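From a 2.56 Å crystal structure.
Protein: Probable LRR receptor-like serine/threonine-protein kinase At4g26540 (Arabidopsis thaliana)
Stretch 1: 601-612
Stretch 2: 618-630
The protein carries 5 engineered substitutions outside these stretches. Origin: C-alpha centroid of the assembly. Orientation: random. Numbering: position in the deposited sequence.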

ATOM      1  N   PHE A 601     -11.627  40.380 -26.573  1.00 16.93           N
ATOM      2  CA  PHE A 601     -10.897  39.910 -27.757  1.00 13.38           C
ATOM      3  C   PHE A 601     -11.654  40.169 -29.068  1.00 13.68           C
ATOM      4  O   PHE A 601     -12.881  40.209 -29.107  1.00 13.28           O
ATOM      5  CB  PHE A 601     -10.598  38.398 -27.673  1.00 13.13           C
ATOM      6  CG  PHE A 601      -9.654  38.000 -26.568  1.00 18.34           C
ATOM      7  CD1 PHE A 601      -8.400  38.582 -26.446  1.00 19.31           C
ATOM      8  CD2 PHE A 601     -10.017  37.009 -25.660  1.00 18.88           C
ATOM      9  CE1 PHE A 601      -7.536  38.186 -25.429  1.00 22.42           C
ATOM     10  CE2 PHE A 601      -9.157  36.616 -24.642  1.00 16.72           C
ATOM     11  CZ  PHE A 601      -7.921  37.202 -24.525  1.00 12.68           C
ATOM     12  N   SER A 602     -10.892  40.345 -30.141  1.00 14.41           N
ATOM     13  CA  SER A 602     -11.448  40.574 -31.466  1.00 22.81           C
ATOM     14  C   SER A 602     -10.427  40.131 -32.499  1.00 19.84           C
ATOM     15  O   SER A 602      -9.240  40.051 -32.197  1.00 15.80           O
ATOM     16  CB  SER A 602     -11.795  42.053 -31.662  1.00 15.07           C
ATOM     17  OG  SER A 602     -10.678  42.786 -32.102  1.00 24.46           O
ATOM     18  N   GLY A 603     -10.875  39.886 -33.727  1.00 20.83           N
ATOM     19  CA  GLY A 603     -10.004  39.338 -34.753  1.00 16.47           C
ATOM     20  C   GLY A 603     -10.362  37.931 -35.192  1.00 16.28           C
ATOM     21  O   GLY A 603     -11.239  37.264 -34.613  1.00 15.58           O
ATOM     22  N   ASP A 604      -9.723  37.488 -36.263  1.00 16.95           N
ATOM     23  CA  ASP A 604     -10.046  36.178 -36.802  1.00 25.24           C
ATOM     24  C   ASP A 604      -9.116  35.065 -36.350  1.00 24.54           C
ATOM     25  O   ASP A 604      -7.923  35.279 -36.169  1.00 26.93           O
ATOM     26  CB  ASP A 604     -10.118  36.200 -38.322  1.00 26.82           C
ATOM     27  CG  ASP A 604      -8.786  36.441 -38.959  1.00 25.72           C
ATOM     28  OD1 ASP A 604      -8.053  37.332 -38.492  1.00 22.71           O
ATOM     29  OD2 ASP A 604      -8.473  35.737 -39.933  1.00 32.97           O
ATOM     30  N   LEU A 605      -9.687  33.872 -36.205  1.00 27.82           N
ATOM     31  CA  LEU A 605      -8.963  32.678 -35.818  1.00 35.26           C
ATOM     32  C   LEU A 605      -8.986  31.730 -37.000  1.00 37.32           C
ATOM     33  O   LEU A 605      -9.992  31.653 -37.723  1.00 38.04           O
ATOM     34  CB  LEU A 605      -9.676  31.993 -34.654  1.00 39.92           C
ATOM     35  CG  LEU A 605     -10.241  32.888 -33.563  1.00 14.84           C
ATOM     36  CD1 LEU A 605     -11.228  32.125 -32.719  1.00 13.99           C
ATOM     37  CD2 LEU A 605      -9.100  33.396 -32.739  1.00 14.97           C
ATOM     38  N   PRO A 606      -7.884  30.982 -37.190  1.00 33.82           N
ATOM     39  CA  PRO A 606      -7.750  30.112 -38.364  1.00 34.42           C
ATOM     40  C   PRO A 606      -8.760  28.983 -38.314  1.00 32.47           C
ATOM     41  O   PRO A 606      -9.191  28.621 -37.222  1.00 29.11           O
ATOM     42  CB  PRO A 606      -6.321  29.563 -38.237  1.00 28.25           C
ATOM     43  CG  PRO A 606      -5.959  29.746 -36.798  1.00 21.20           C
ATOM     44  CD  PRO A 606      -6.677  30.970 -36.343  1.00 22.03           C
ATOM     45  N   ASN A 607      -9.113  28.414 -39.463  1.00 36.86           N
ATOM     46  CA  ASN A 607     -10.048  27.305 -39.452  1.00 36.72           C
ATOM     47  C   ASN A 607      -9.191  26.061 -39.279  1.00 40.78           C
ATOM     48  O   ASN A 607      -8.550  25.572 -40.216  1.00 44.14           O
ATOM     49  CB  ASN A 607     -10.789  27.246 -40.787  1.00 32.14           C
ATOM     50  CG  ASN A 607     -12.091  26.468 -40.708  1.00 34.61           C
ATOM     51  OD1 ASN A 607     -12.331  25.722 -39.761  1.00 34.20           O
ATOM     52  ND2 ASN A 607     -12.942  26.637 -41.722  1.00 32.05           N
ATOM     53  N   THR A 608      -9.208  25.535 -38.063  1.00 35.07           N
ATOM     54  CA  THR A 608      -8.347  24.429 -37.697  1.00 34.87           C
ATOM     55  C   THR A 608      -9.187  23.613 -36.769  1.00 34.76           C
ATOM     56  O   THR A 608     -10.098  24.150 -36.143  1.00 30.89           O
ATOM     57  CB  THR A 608      -7.099  24.869 -36.905  1.00 32.66           C
ATOM     58  OG1 THR A 608      -7.482  25.194 -35.565  1.00 43.17           O
ATOM     59  CG2 THR A 608      -6.417  26.066 -37.534  1.00 28.48           C
ATOM     60  N   PRO A 609      -8.896  22.313 -36.671  1.00 36.52           N
ATOM     61  CA  PRO A 609      -9.669  21.572 -35.675  1.00 33.29           C
ATOM     62  C   PRO A 609      -9.522  22.202 -34.288  1.00 27.99           C
ATOM     63  O   PRO A 609     -10.537  22.253 -33.582  1.00 26.42           O
ATOM     64  CB  PRO A 609      -9.091  20.152 -35.746  1.00 30.31           C
ATOM     65  CG  PRO A 609      -8.266  20.111 -37.040  1.00 30.85           C
ATOM     66  CD  PRO A 609      -7.810  21.511 -37.265  1.00 29.75           C
ATOM     67  N   PHE A 610      -8.349  22.713 -33.903  1.00 25.43           N
ATOM     68  CA  PHE A 610      -8.295  23.402 -32.604  1.00 34.56           C
ATOM     69  C   PHE A 610      -9.353  24.493 -32.479  1.00 38.91           C
ATOM     70  O   PHE A 610     -10.313  24.337 -31.732  1.00 37.28           O
ATOM     71  CB  PHE A 610      -6.907  23.960 -32.246  1.00 38.20           C
ATOM     72  CG  PHE A 610      -6.831  24.513 -30.845  1.00 41.14           C
ATOM     73  CD1 PHE A 610      -7.235  25.811 -30.571  1.00 41.63           C
ATOM     74  CD2 PHE A 610      -6.351  23.744 -29.818  1.00 50.82           C
ATOM     75  CE1 PHE A 610      -7.178  26.339 -29.261  1.00 42.65           C
ATOM     76  CE2 PHE A 610      -6.331  24.231 -28.526  1.00 52.77           C
ATOM     77  CZ  PHE A 610      -6.727  25.515 -28.267  1.00 47.67           C
ATOM     78  N   PHE A 611      -9.191  25.587 -33.220  1.00 39.49           N
ATOM     79  CA  PHE A 611     -10.100  26.718 -33.047  1.00 33.87           C
ATOM     80  C   PHE A 611     -11.547  26.398 -33.397  1.00 40.58           C
ATOM     81  O   PHE A 611     -12.461  26.929 -32.769  1.00 44.26           O
ATOM     82  CB  PHE A 611      -9.572  27.983 -33.724  1.00 22.95           C
ATOM     83  CG  PHE A 611      -8.296  28.464 -33.125  1.00 20.92           C
ATOM     84  CD1 PHE A 611      -8.269  28.977 -31.837  1.00 19.27           C
ATOM     85  CD2 PHE A 611      -7.115  28.344 -33.817  1.00 22.64           C
ATOM     86  CE1 PHE A 611      -7.084  29.396 -31.269  1.00 17.52           C
ATOM     87  CE2 PHE A 611      -5.929  28.758 -33.270  1.00 25.23           C
ATOM     88  CZ  PHE A 611      -5.907  29.283 -31.985  1.00 26.08           C
ATOM     89  N   ARG A 612     -11.747  25.477 -34.336  1.00 40.20           N
ATOM     90  CA  ARG A 612     -13.085  24.991 -34.649  1.00 40.93           C
ATOM     91  C   ARG A 612     -13.785  24.317 -33.458  1.00 39.92           C
ATOM     92  O   ARG A 612     -15.012  24.406 -33.345  1.00 39.43           O
ATOM     93  CB  ARG A 612     -13.050  24.042 -35.843  1.00 44.36           C
ATOM     94  CG  ARG A 612     -14.395  23.800 -36.480  1.00 53.72           C
ATOM     95  CD  ARG A 612     -14.851  25.022 -37.270  1.00 61.86           C
ATOM     96  NE  ARG A 612     -15.314  24.652 -38.606  1.00 69.08           N
ATOM     97  CZ  ARG A 612     -16.562  24.290 -38.896  1.00 73.75           C
ATOM     98  NH1 ARG A 612     -17.483  24.253 -37.939  1.00 74.88           N
ATOM     99  NH2 ARG A 612     -16.893  23.967 -40.145  1.00 75.61           N
ATOM    100  N   ASP A 618     -18.534  31.054 -26.733  1.00 14.46           N
ATOM    101  CA  ASP A 618     -17.265  31.620 -26.268  1.00 14.71           C
ATOM    102  C   ASP A 618     -16.801  32.780 -27.132  1.00 21.09           C
ATOM    103  O   ASP A 618     -16.227  33.742 -26.613  1.00 22.11           O
ATOM    104  CB  ASP A 618     -16.173  30.561 -26.255  1.00 16.17           C
ATOM    105  CG  ASP A 618     -16.154  29.773 -24.976  1.00 30.99           C
ATOM    106  OD1 ASP A 618     -17.208  29.714 -24.306  1.00 32.37           O
ATOM    107  OD2 ASP A 618     -15.082  29.224 -24.631  1.00 41.94           O
ATOM    108  N   LEU A 619     -17.031  32.682 -28.446  1.00 17.09           N
ATOM    109  CA  LEU A 619     -16.699  33.770 -29.357  1.00 15.97           C
ATOM    110  C   LEU A 619     -17.770  34.852 -29.277  1.00 13.40           C
ATOM    111  O   LEU A 619     -17.519  36.014 -29.587  1.00 13.24           O
ATOM    112  CB  LEU A 619     -16.588  33.282 -30.805  1.00 19.30           C
ATOM    113  CG  LEU A 619     -15.802  32.012 -31.139  1.00 17.02           C
ATOM    114  CD1 LEU A 619     -15.723  31.855 -32.648  1.00 12.36           C
ATOM    115  CD2 LEU A 619     -14.414  32.023 -30.528  1.00 12.69           C
ATOM    116  N   ALA A 620     -18.972  34.468 -28.865  1.00 10.20           N
ATOM    117  CA  ALA A 620     -20.081  35.413 -28.835  1.00 20.76           C
ATOM    118  C   ALA A 620     -19.998  36.371 -27.635  1.00 19.57           C
ATOM    119  O   ALA A 620     -20.584  37.460 -27.661  1.00 15.83           O
ATOM    120  CB  ALA A 620     -21.415  34.666 -28.862  1.00  9.59           C
ATOM    121  N   SER A 621     -19.254  35.968 -26.601  1.00 15.29           N
ATOM    122  CA  SER A 621     -19.065  36.800 -25.410  1.00 17.35           C
ATOM    123  C   SER A 621     -17.887  37.768 -25.528  1.00 20.74           C
ATOM    124  O   SER A 621     -17.622  38.543 -24.612  1.00 27.44           O
ATOM    125  CB  SER A 621     -18.912  35.941 -24.143  1.00 16.20           C
ATOM    126  OG  SER A 621     -17.844  35.021 -24.277  1.00 18.45           O
ATOM    127  N   ASN A 622     -17.171  37.697 -26.642  1.00 10.48           N
ATOM    128  CA  ASN A 622     -16.072  38.616 -26.910  1.00 11.10           C
ATOM    129  C   ASN A 622     -16.479  39.845 -27.742  1.00 19.59           C
ATOM    130  O   ASN A 622     -17.655  40.150 -27.876  1.00 11.34           O
ATOM    131  CB  ASN A 622     -14.876  37.883 -27.524  1.00 11.53           C
ATOM    132  CG  ASN A 622     -14.060  37.146 -26.494  1.00 14.37           C
ATOM    133  OD1 ASN A 622     -13.199  37.736 -25.832  1.00 14.72           O
ATOM    134  ND2 ASN A 622     -14.318  35.848 -26.350  1.00 11.29           N
ATOM    135  N   ARG A 623     -15.499  40.574 -28.259  1.00 12.21           N
ATOM    136  CA  ARG A 623     -15.780  41.805 -28.975  1.00 16.98           C
ATOM    137  C   ARG A 623     -15.910  41.606 -30.491  1.00 13.16           C
ATOM    138  O   ARG A 623     -16.919  41.957 -31.074  1.00 14.52           O
ATOM    139  CB  ARG A 623     -14.714  42.855 -28.649  1.00 18.28           C
ATOM    140  CG  ARG A 623     -14.954  44.195 -29.284  1.00 20.47           C
ATOM    141  CD  ARG A 623     -13.791  45.122 -29.028  1.00 37.10           C
ATOM    142  NE  ARG A 623     -13.646  45.477 -27.617  1.00 52.69           N
ATOM    143  CZ  ARG A 623     -12.588  46.121 -27.122  1.00 65.34           C
ATOM    144  NH1 ARG A 623     -11.582  46.470 -27.924  1.00 67.52           N
ATOM    145  NH2 ARG A 623     -12.525  46.410 -25.827  1.00 68.80           N
ATOM    146  N   GLY A 624     -14.825  41.183 -31.123  1.00 22.25           N
ATOM    147  CA  GLY A 624     -14.766  40.789 -32.526  1.00 14.13           C
ATOM    148  C   GLY A 624     -14.353  39.399 -32.996  1.00 14.18           C
ATOM    149  O   GLY A 624     -13.751  39.330 -34.056  1.00 14.81           O
ATOM    150  N   LEU A 625     -14.487  38.334 -32.210  1.00 13.60           N
ATOM    151  CA  LEU A 625     -13.856  37.059 -32.603  1.00 13.74           C
ATOM    152  C   LEU A 625     -14.615  36.269 -33.659  1.00 13.80           C
ATOM    153  O   LEU A 625     -15.832  36.119 -33.568  1.00 13.34           O
ATOM    154  CB  LEU A 625     -13.601  36.153 -31.389  1.00 13.16           C
ATOM    155  CG  LEU A 625     -12.401  36.464 -30.493  1.00 19.85           C
ATOM    156  CD1 LEU A 625     -12.289  35.425 -29.393  1.00 20.49           C
ATOM    157  CD2 LEU A 625     -11.124  36.509 -31.313  1.00 14.05           C
ATOM    158  N   TYR A 626     -13.910  35.748 -34.662  1.00 14.41           N
ATOM    159  CA  TYR A 626     -14.608  34.892 -35.632  1.00 14.48           C
ATOM    160  C   TYR A 626     -13.671  33.930 -36.343  1.00 16.85           C
ATOM    161  O   TYR A 626     -12.505  34.240 -36.516  1.00 15.55           O
ATOM    162  CB  TYR A 626     -15.357  35.743 -36.674  1.00 14.83           C
ATOM    163  CG  TYR A 626     -14.447  36.519 -37.587  1.00 15.68           C
ATOM    164  CD1 TYR A 626     -13.822  37.681 -37.145  1.00 15.87           C
ATOM    165  CD2 TYR A 626     -14.188  36.082 -38.882  1.00 16.32           C
ATOM    166  CE1 TYR A 626     -12.979  38.389 -37.969  1.00 16.66           C
ATOM    167  CE2 TYR A 626     -13.342  36.791 -39.716  1.00 17.12           C
ATOM    168  CZ  TYR A 626     -12.750  37.944 -39.254  1.00 17.28           C
ATOM    169  OH  TYR A 626     -11.906  38.652 -40.058  1.00 18.09           O
ATOM    170  N   ILE A 627     -14.186  32.785 -36.786  1.00 14.90           N
ATOM    171  CA  ILE A 627     -13.377  31.862 -37.570  1.00 15.47           C
ATOM    172  C   ILE A 627     -13.330  32.295 -39.041  1.00 17.82           C
ATOM    173  O   ILE A 627     -14.355  32.545 -39.660  1.00 16.23           O
ATOM    174  CB  ILE A 627     -13.865  30.391 -37.458  1.00 17.94           C
ATOM    175  CG1 ILE A 627     -13.241  29.684 -36.246  1.00 19.19           C
ATOM    176  CG2 ILE A 627     -13.452  29.604 -38.693  1.00 15.83           C
ATOM    177  CD1 ILE A 627     -13.927  29.919 -34.908  1.00 13.80           C
ATOM    178  N   SER A 628     -12.136  32.386 -39.605  1.00 25.95           N
ATOM    179  CA  SER A 628     -12.033  32.780 -41.000  1.00 33.99           C
ATOM    180  C   SER A 628     -11.432  31.660 -41.837  1.00 35.63           C
ATOM    181  O   SER A 628     -10.752  30.785 -41.313  1.00 38.18           O
ATOM    182  CB  SER A 628     -11.177  34.040 -41.144  1.00 40.69           C
ATOM    183  OG  SER A 628      -9.796  33.718 -41.185  1.00 40.28           O
ATOM    184  N   ASN A 629     -11.696  31.688 -43.137  1.00 33.87           N
ATOM    185  CA  ASN A 629     -11.078  30.743 -44.058  1.00 28.43           C
ATOM    186  C   ASN A 629      -9.974  31.394 -44.869  1.00 31.53           C
ATOM    187  O   ASN A 629     -10.189  32.429 -45.507  1.00 30.25           O
ATOM    188  CB  ASN A 629     -12.115  30.145 -45.000  1.00 21.63           C
ATOM    189  CG  ASN A 629     -13.109  29.268 -44.279  1.00 23.01           C
ATOM    190  OD1 ASN A 629     -12.783  28.151 -43.869  1.00 25.65           O
ATOM    191  ND2 ASN A 629     -14.331  29.767 -44.111  1.00 18.41           N
ATOM    192  N   ALA A 630      -8.794  30.776 -44.838  1.00 32.14           N
ATOM    193  CA  ALA A 630      -7.628  31.268 -45.563  1.00 32.10           C
ATOM    194  C   ALA A 630      -7.863  31.281 -47.083  1.00 37.26           C
ATOM    195  O   ALA A 630      -8.670  30.501 -47.607  1.00 40.21           O
ATOM    196  CB  ALA A 630      -6.403  30.440 -45.208  1.00 22.33           C
TER

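What holds the two backbones together? They run parallel, S602 pairing with G624 and so on to L605 with I627. G603 N donates to G624 O (2.9 Å), Y626 N to G603 O (3.1 Å), L605 N to Y626 O (2.9 Å) and S628 N to L605 O (2.9 Å), the alternation expected of parallel strands. At the start, F601 O accepts from both R623 N (2.8 Å) and G624 N (3.0 Å).

Why are there glycines at the start of the pairing? The CA atoms of S602 and G624 lie just 3.5 Å apart, and a CB on G624 would clash with S602 CB. G603, with phi at 113°, would jam a CB against the preceding carbonyl.

How do D604 and Y626 share one face? With chi1 of Y626 at p, its ring comes back over D604, whose CB sits 3.6 Å from the ring centroid, over the face, in a CH-pi contact. D604, also p, places OD2 2.7 Å from S628 OG, which donates a hydrogen bond to it.

What fills the other face? L605, in the m,t rotamer, splits its methyls: CD2 meets L625 CD2 at 4.0 Å, while CD1 reaches L619 CD2 at 3.9 Å and I627 CD1 at 4.1 Å. These buried leucines exclude water. Beyond the strands, N607, at t, sends ND2 to N629 OD1 (2.6 Å), an amide-to-amide hydrogen bond.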